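Local coordinates for protein trehalose monomycolate exporter MmpL3 (Mycobacterium tuberculosis, PDB 7NVH) that probably exports trehalose monomycolate, the mycolic acid carrier, across the inner membrane as a transporter of the RND permease clan, at residues F30-F43 with L221-Y235. Residues are numbered along the deposited sequence; the frame is centred on the assembly and turned at random.
With AV0 (Lauryl Maltose Neopentyl Glycol), chain B.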
loop_
_atom_site.group_PDB
_atom_site.type_symbol
_atom_site.label_atom_id
_atom_site.label_comp_id
_atom_site.label_asym_id
_atom_site.label_seq_id
_atom_site.Cartn_x
_atom_site.Cartn_y
_atom_site.Cartn_z
ATOM N N PHE A 30 2.908 5.848 -22.528
ATOM C CA PHE A 30 4.186 6.167 -21.904
ATOM C C PHE A 30 4.372 5.440 -20.582
ATOM O O PHE A 30 5.510 5.166 -20.185
ATOM C CB PHE A 30 4.303 7.673 -21.689
ATOM C CG PHE A 30 5.579 8.094 -21.025
ATOM C CD1 PHE A 30 6.800 7.839 -21.619
ATOM C CD2 PHE A 30 5.555 8.752 -19.810
ATOM C CE1 PHE A 30 7.975 8.231 -21.009
ATOM C CE2 PHE A 30 6.725 9.145 -19.197
ATOM C CZ PHE A 30 7.936 8.884 -19.797
ATOM N N GLY A 31 3.281 5.122 -19.888
ATOM C CA GLY A 31 3.372 4.413 -18.628
ATOM C C GLY A 31 3.609 2.927 -18.746
ATOM O O GLY A 31 3.822 2.265 -17.726
ATOM N N LEU A 32 3.584 2.388 -19.966
ATOM C CA LEU A 32 3.836 0.966 -20.164
ATOM C C LEU A 32 5.242 0.569 -19.737
ATOM O O LEU A 32 5.493 -0.616 -19.493
ATOM C CB LEU A 32 3.612 0.595 -21.629
ATOM C CG LEU A 32 2.160 0.536 -22.102
ATOM C CD1 LEU A 32 2.096 0.170 -23.574
ATOM C CD2 LEU A 32 1.365 -0.449 -21.264
ATOM N N SER A 33 6.157 1.528 -19.639
ATOM C CA SER A 33 7.517 1.286 -19.186
ATOM C C SER A 33 7.657 1.391 -17.675
ATOM O O SER A 33 8.779 1.320 -17.166
ATOM C CB SER A 33 8.477 2.265 -19.861
ATOM O OG SER A 33 8.253 2.313 -21.258
ATOM N N LEU A 34 6.550 1.570 -16.950
ATOM C CA LEU A 34 6.636 1.756 -15.505
ATOM C C LEU A 34 7.186 0.516 -14.814
ATOM O O LEU A 34 7.974 0.625 -13.868
ATOM C CB LEU A 34 5.267 2.118 -14.935
ATOM C CG LEU A 34 5.260 2.379 -13.428
ATOM C CD1 LEU A 34 6.241 3.482 -13.080
ATOM C CD2 LEU A 34 3.868 2.729 -12.945
ATOM N N GLY A 35 6.785 -0.670 -15.270
ATOM C CA GLY A 35 7.201 -1.899 -14.615
ATOM C C GLY A 35 8.699 -2.105 -14.575
ATOM O O GLY A 35 9.196 -2.810 -13.693
ATOM N N LYS A 36 9.434 -1.514 -15.517
ATOM C CA LYS A 36 10.885 -1.649 -15.520
ATOM C C LYS A 36 11.542 -0.752 -14.479
ATOM O O LYS A 36 12.533 -1.147 -13.854
ATOM C CB LYS A 36 11.437 -1.337 -16.910
ATOM C CG LYS A 36 10.956 -2.285 -17.992
ATOM C CD LYS A 36 11.884 -2.264 -19.196
ATOM C CE LYS A 36 11.640 -1.037 -20.060
ATOM N NZ LYS A 36 10.558 -1.262 -21.056
ATOM N N HIS A 37 11.009 0.451 -14.276
ATOM C CA HIS A 37 11.663 1.469 -13.464
ATOM C C HIS A 37 11.194 1.497 -12.016
ATOM O O HIS A 37 11.668 2.339 -11.248
ATOM C CB HIS A 37 11.458 2.848 -14.094
ATOM C CG HIS A 37 12.184 3.031 -15.389
ATOM N ND1 HIS A 37 11.737 2.491 -16.574
ATOM C CD2 HIS A 37 13.326 3.695 -15.685
ATOM C CE1 HIS A 37 12.573 2.813 -17.545
ATOM N NE2 HIS A 37 13.545 3.543 -17.032
ATOM N N VAL A 38 10.287 0.615 -11.620
ATOM C CA VAL A 38 9.838 0.573 -10.234
ATOM C C VAL A 38 10.898 -0.103 -9.380
ATOM O O VAL A 38 11.484 -1.120 -9.769
ATOM C CB VAL A 38 8.480 -0.139 -10.119
ATOM C CG1 VAL A 38 7.383 0.726 -10.702
ATOM C CG2 VAL A 38 8.522 -1.471 -10.829
ATOM N N THR A 39 11.158 0.472 -8.211
ATOM C CA THR A 39 12.156 -0.033 -7.284
ATOM C C THR A 39 11.486 -0.739 -6.112
ATOM O O THR A 39 10.274 -0.653 -5.909
ATOM C CB THR A 39 13.043 1.105 -6.775
ATOM O OG1 THR A 39 14.135 0.562 -6.025
ATOM C CG2 THR A 39 12.246 2.036 -5.884
ATOM N N GLN A 40 12.299 -1.450 -5.333
ATOM C CA GLN A 40 11.821 -2.141 -4.142
ATOM C C GLN A 40 12.372 -1.537 -2.859
ATOM O O GLN A 40 12.155 -2.098 -1.779
ATOM C CB GLN A 40 12.172 -3.628 -4.206
ATOM C CG GLN A 40 13.650 -3.908 -4.366
ATOM C CD GLN A 40 13.948 -5.388 -4.432
ATOM O OE1 GLN A 40 13.102 -6.182 -4.835
ATOM N NE2 GLN A 40 15.153 -5.769 -4.031
ATOM N N SER A 41 13.075 -0.414 -2.944
ATOM C CA SER A 41 13.640 0.246 -1.780
ATOM C C SER A 41 12.770 1.425 -1.370
ATOM O O SER A 41 12.122 2.061 -2.203
ATOM C CB SER A 41 15.064 0.726 -2.064
ATOM O OG SER A 41 15.060 1.828 -2.952
ATOM N N GLY A 42 12.759 1.708 -0.071
ATOM C CA GLY A 42 11.973 2.809 0.446
ATOM C C GLY A 42 11.223 2.477 1.717
ATOM O O GLY A 42 10.446 3.295 2.217
ATOM N N PHE A 43 11.443 1.277 2.254
ATOM C CA PHE A 43 10.785 0.878 3.491
ATOM C C PHE A 43 11.506 1.366 4.734
ATOM O O PHE A 43 11.025 1.108 5.843
ATOM C CB PHE A 43 10.656 -0.643 3.553
ATOM C CG PHE A 43 9.481 -1.178 2.803
ATOM C CD1 PHE A 43 8.199 -0.997 3.283
ATOM C CD2 PHE A 43 9.656 -1.867 1.618
ATOM C CE1 PHE A 43 7.114 -1.487 2.594
ATOM C CE2 PHE A 43 8.576 -2.361 0.927
ATOM C CZ PHE A 43 7.302 -2.169 1.414
ATOM N N LEU A 221 -0.826 5.619 -14.537
ATOM C CA LEU A 221 0.411 4.894 -14.807
ATOM C C LEU A 221 1.384 5.756 -15.596
ATOM O O LEU A 221 2.594 5.728 -15.344
ATOM C CB LEU A 221 0.114 3.594 -15.553
ATOM C CG LEU A 221 -0.503 2.477 -14.712
ATOM C CD1 LEU A 221 -0.539 1.176 -15.492
ATOM C CD2 LEU A 221 0.256 2.304 -13.411
ATOM N N GLY A 222 0.877 6.535 -16.552
ATOM C CA GLY A 222 1.744 7.467 -17.257
ATOM C C GLY A 222 2.366 8.501 -16.337
ATOM O O GLY A 222 3.557 8.804 -16.439
ATOM N N ILE A 223 1.569 9.050 -15.420
ATOM C CA ILE A 223 2.082 10.034 -14.470
ATOM C C ILE A 223 3.129 9.405 -13.562
ATOM O O ILE A 223 4.165 10.014 -13.273
ATOM C CB ILE A 223 0.927 10.650 -13.659
ATOM C CG1 ILE A 223 0.160 11.663 -14.507
ATOM C CG2 ILE A 223 1.451 11.320 -12.404
ATOM C CD1 ILE A 223 -1.207 11.998 -13.961
ATOM N N MET A 224 2.873 8.184 -13.088
ATOM C CA MET A 224 3.843 7.506 -12.233
ATOM C C MET A 224 5.142 7.236 -12.978
ATOM O O MET A 224 6.231 7.385 -12.413
ATOM C CB MET A 224 3.253 6.207 -11.691
ATOM C CG MET A 224 2.194 6.421 -10.636
ATOM S SD MET A 224 2.703 7.662 -9.436
ATOM C CE MET A 224 3.925 6.750 -8.501
ATOM N N ARG A 225 5.049 6.830 -14.246
ATOM C CA ARG A 225 6.255 6.644 -15.044
ATOM C C ARG A 225 7.003 7.959 -15.216
ATOM O O ARG A 225 8.238 7.985 -15.212
ATOM C CB ARG A 225 5.900 6.044 -16.402
ATOM C CG ARG A 225 7.038 6.068 -17.401
ATOM C CD ARG A 225 8.138 5.107 -17.005
ATOM N NE ARG A 225 9.261 5.164 -17.933
ATOM C CZ ARG A 225 10.297 5.983 -17.800
ATOM N NH1 ARG A 225 10.356 6.815 -16.770
ATOM N NH2 ARG A 225 11.275 5.973 -18.692
ATOM N N PHE A 226 6.269 9.063 -15.370
ATOM C CA PHE A 226 6.917 10.367 -15.435
ATOM C C PHE A 226 7.620 10.698 -14.125
ATOM O O PHE A 226 8.712 11.278 -14.125
ATOM C CB PHE A 226 5.898 11.449 -15.778
ATOM C CG PHE A 226 6.495 12.816 -15.914
ATOM C CD1 PHE A 226 7.435 13.079 -16.894
ATOM C CD2 PHE A 226 6.125 13.836 -15.058
ATOM C CE1 PHE A 226 7.988 14.334 -17.021
ATOM C CE2 PHE A 226 6.675 15.093 -15.180
ATOM C CZ PHE A 226 7.609 15.342 -16.162
ATOM N N LEU A 227 7.003 10.348 -12.995
ATOM C CA LEU A 227 7.615 10.608 -11.697
ATOM C C LEU A 227 8.845 9.741 -11.471
ATOM O O LEU A 227 9.760 10.144 -10.746
ATOM C CB LEU A 227 6.599 10.380 -10.580
ATOM C CG LEU A 227 5.600 11.504 -10.320
ATOM C CD1 LEU A 227 4.565 11.067 -9.302
ATOM C CD2 LEU A 227 6.315 12.757 -9.852
ATOM N N ALA A 228 8.884 8.552 -12.073
ATOM C CA ALA A 228 10.035 7.671 -11.939
ATOM C C ALA A 228 11.271 8.206 -12.644
ATOM O O ALA A 228 12.362 7.665 -12.439
ATOM C CB ALA A 228 9.699 6.281 -12.475
ATOM N N ILE A 229 11.128 9.240 -13.474
ATOM C CA ILE A 229 12.293 9.861 -14.091
ATOM C C ILE A 229 13.141 10.563 -13.041
ATOM O O ILE A 229 14.376 10.522 -13.090
ATOM C CB ILE A 229 11.851 10.830 -15.202
ATOM C CG1 ILE A 229 11.008 10.094 -16.243
ATOM C CG2 ILE A 229 13.058 11.488 -15.848
ATOM C CD1 ILE A 229 10.694 10.915 -17.471
ATOM N N PHE A 230 12.498 11.209 -12.070
ATOM C CA PHE A 230 13.210 12.010 -11.081
ATOM C C PHE A 230 13.593 11.188 -9.854
ATOM O O PHE A 230 14.778 11.040 -9.544
ATOM C CB PHE A 230 12.352 13.211 -10.676
ATOM C CG PHE A 230 11.920 14.057 -11.833
ATOM C CD1 PHE A 230 12.836 14.837 -12.514
ATOM C CD2 PHE A 230 10.602 14.061 -12.248
ATOM C CE1 PHE A 230 12.443 15.613 -13.582
ATOM C CE2 PHE A 230 10.204 14.834 -13.315
ATOM C CZ PHE A 230 11.126 15.612 -13.984
ATOM N N GLY A 231 12.603 10.643 -9.155
ATOM C CA GLY A 231 12.856 9.909 -7.940
ATOM C C GLY A 231 12.523 8.439 -8.066
ATOM O O GLY A 231 12.198 7.941 -9.148
ATOM N N PRO A 232 12.606 7.712 -6.958
ATOM C CA PRO A 232 12.252 6.293 -6.968
ATOM C C PRO A 232 10.764 6.066 -6.765
ATOM O O PRO A 232 10.099 6.737 -5.975
ATOM C CB PRO A 232 13.059 5.738 -5.787
ATOM C CG PRO A 232 13.113 6.872 -4.829
ATOM C CD PRO A 232 13.116 8.144 -5.645
ATOM N N VAL A 233 10.245 5.091 -7.505
ATOM C CA VAL A 233 8.845 4.695 -7.434
ATOM C C VAL A 233 8.802 3.239 -6.996
ATOM O O VAL A 233 9.467 2.387 -7.597
ATOM C CB VAL A 233 8.126 4.891 -8.777
ATOM C CG1 VAL A 233 6.880 4.031 -8.847
ATOM C CG2 VAL A 233 7.775 6.353 -8.975
ATOM N N HIS A 234 8.032 2.955 -5.952
ATOM C CA HIS A 234 8.007 1.615 -5.392
ATOM C C HIS A 234 7.190 0.667 -6.265
ATOM O O HIS A 234 6.424 1.079 -7.138
ATOM C CB HIS A 234 7.442 1.637 -3.975
ATOM C CG HIS A 234 7.879 0.478 -3.139
ATOM N ND1 HIS A 234 7.123 -0.664 -2.997
ATOM C CD2 HIS A 234 9.003 0.278 -2.413
ATOM C CE1 HIS A 234 7.757 -1.515 -2.214
ATOM N NE2 HIS A 234 8.902 -0.969 -1.848
ATOM N N TYR A 235 7.372 -0.632 -6.013
ATOM C CA TYR A 235 6.610 -1.648 -6.729
ATOM C C TYR A 235 5.125 -1.547 -6.412
ATOM O O TYR A 235 4.279 -1.773 -7.284
ATOM C CB TYR A 235 7.133 -3.039 -6.378
ATOM C CG TYR A 235 8.186 -3.567 -7.319
ATOM C CD1 TYR A 235 9.533 -3.481 -7.001
ATOM C CD2 TYR A 235 7.836 -4.163 -8.521
ATOM C CE1 TYR A 235 10.502 -3.965 -7.856
ATOM C CE2 TYR A 235 8.799 -4.654 -9.383
ATOM C CZ TYR A 235 10.131 -4.550 -9.045
ATOM O OH TYR A 235 11.097 -5.034 -9.897
HETATM C C1 AV0 B . 16.236 -5.075 1.323
HETATM O O1 AV0 B . 15.168 -5.895 1.657
HETATM C C2 AV0 B . 15.739 -3.700 0.923
HETATM O O2 AV0 B . 14.884 -3.831 -0.214
HETATM C C3 AV0 B . 16.877 -2.790 0.576
HETATM O O3 AV0 B . 16.333 -1.450 0.409
HETATM C C4 AV0 B . 17.958 -2.756 1.602
HETATM O O4 AV0 B . 19.182 -2.204 0.996
HETATM C C5 AV0 B . 18.326 -4.128 2.170
HETATM O O5 AV0 B . 17.148 -4.973 2.488
HETATM C C6 AV0 B . 19.119 -3.935 3.421
HETATM O O6 AV0 B . 18.541 -4.692 4.454
HETATM C CAA AV0 B . 5.743 -5.719 -4.349
HETATM C CAB AV0 B . 21.180 -17.026 2.765
HETATM O OAI AV0 B . 16.558 0.932 1.784
HETATM O OAJ AV0 B . 17.238 -15.165 10.748
HETATM O OAL AV0 B . 11.745 -9.410 9.099
HETATM O OAN AV0 B . 16.899 -11.836 8.014
HETATM O OAP AV0 B . 16.707 -11.373 5.249
HETATM O OAQ AV0 B . 20.856 1.207 3.853
HETATM O OAR AV0 B . 14.943 -13.858 12.863
HETATM O OAS AV0 B . 20.481 1.792 0.285
HETATM O OAT AV0 B . 12.227 -12.929 12.578
HETATM O OAU AV0 B . 21.452 -1.132 2.248
HETATM O OAV AV0 B . 11.805 -11.444 10.253
HETATM C CAW AV0 B . 7.155 -6.108 -3.951
HETATM C CAX AV0 B . 19.656 -16.996 2.429
HETATM C CAY AV0 B . 7.876 -4.897 -3.380
HETATM C CAZ AV0 B . 19.056 -15.625 2.851
HETATM C CBA AV0 B . 9.154 -5.353 -2.675
HETATM C CBB AV0 B . 17.535 -15.638 2.576
HETATM C CBC AV0 B . 8.808 -6.461 -1.663
HETATM C CBD AV0 B . 16.875 -14.339 3.138
HETATM C CBE AV0 B . 10.012 -6.672 -0.689
HETATM C CBF AV0 B . 15.504 -14.144 2.460
HETATM C CBG AV0 B . 11.325 -7.000 -1.521
HETATM C CBH AV0 B . 14.867 -12.783 2.933
HETATM C CBI AV0 B . 12.585 -6.544 -0.695
HETATM C CBJ AV0 B . 14.258 -12.051 1.700
HETATM C CBK AV0 B . 13.226 -7.797 0.053
HETATM C CBL AV0 B . 13.708 -10.648 2.134
HETATM C CBM AV0 B . 17.765 1.654 1.872
HETATM C CBN AV0 B . 15.875 -15.303 10.425
HETATM C CBP AV0 B . 13.031 -8.967 8.729
HETATM C CBQ AV0 B . 13.085 -7.621 1.622
HETATM C CBR AV0 B . 14.756 -9.553 1.735
HETATM C CBS AV0 B . 15.601 -7.176 2.148
HETATM C CBT AV0 B . 14.114 -8.324 3.923
HETATM O OBV AV0 B . 15.156 -9.135 4.500
HETATM O OBX AV0 B . 13.948 -9.185 6.509
HETATM O OBY AV0 B . 18.654 -0.504 2.530
HETATM O OBZ AV0 B . 14.571 -13.694 9.162
HETATM O OCB AV0 B . 14.520 -11.390 9.496
HETATM C CCC AV0 B . 18.706 0.950 2.800
HETATM C CCD AV0 B . 15.201 -13.944 10.463
HETATM C CCF AV0 B . 13.633 -9.935 7.738
HETATM C CCH AV0 B . 15.661 -11.362 7.374
HETATM C CCJ AV0 B . 14.758 -9.958 5.550
HETATM C CCL AV0 B . 16.011 -10.549 6.207
HETATM C CCM AV0 B . 14.375 -8.172 2.346
HETATM C CCN AV0 B . 20.115 1.533 2.658
HETATM C CCO AV0 B . 14.205 -13.920 11.624
HETATM C CCQ AV0 B . 14.874 -10.574 8.364
HETATM C CCR AV0 B . 19.284 -0.830 1.241
HETATM C CCS AV0 B . 13.732 -12.475 9.175
HETATM C CCT AV0 B . 20.890 1.049 1.488
HETATM C CCU AV0 B . 13.280 -12.753 11.569
HETATM C CCV AV0 B . 20.746 -0.407 1.230
HETATM C CCW AV0 B . 12.659 -12.613 10.253
#
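Gly31 packs directly on Gly222 of helix 203-227, their CA atoms 3.7 Å apart, and from this glycine-glycine contact the two segments run on to a short, weakly bonded parallel pairing of 38-39 with 233-234, Thr39 beside His234. This pairing sits where the membrane helices of this RND-family transporter give way to its periplasmic domains. Thr39 N donates to Val233 O at 2.6 Å, nearly straight at 165°, while Thr39 OG1 is hydrogen-bonded to Asp140 OD2. Near the glycines, Arg225 reaches across residues 30-37. Its CG lies over one face of the Phe30 ring, and the guanidinium lies flat on the His37 imidazole, planes 22° and centres 4.0 Å apart, with Phe30 CZ over its other face. The His37 ring is itself held by ND1, which donates to Ser33 O. Leu34, with CG anti to its backbone N (chi1 -178°), sets CD2 against both Leu221 CD2 and Met224 CB. Farther along, His234 and Tyr235 border the detergent pocket with Gln40 and Ser41; ND1 of His234 accepts from Phe236 N at the turn into the next helix, and CE1 lies 3.6 Å from AV0 CAY. Val38 CG2 sits over the Tyr235 ring, 3.8 Å from its centroid.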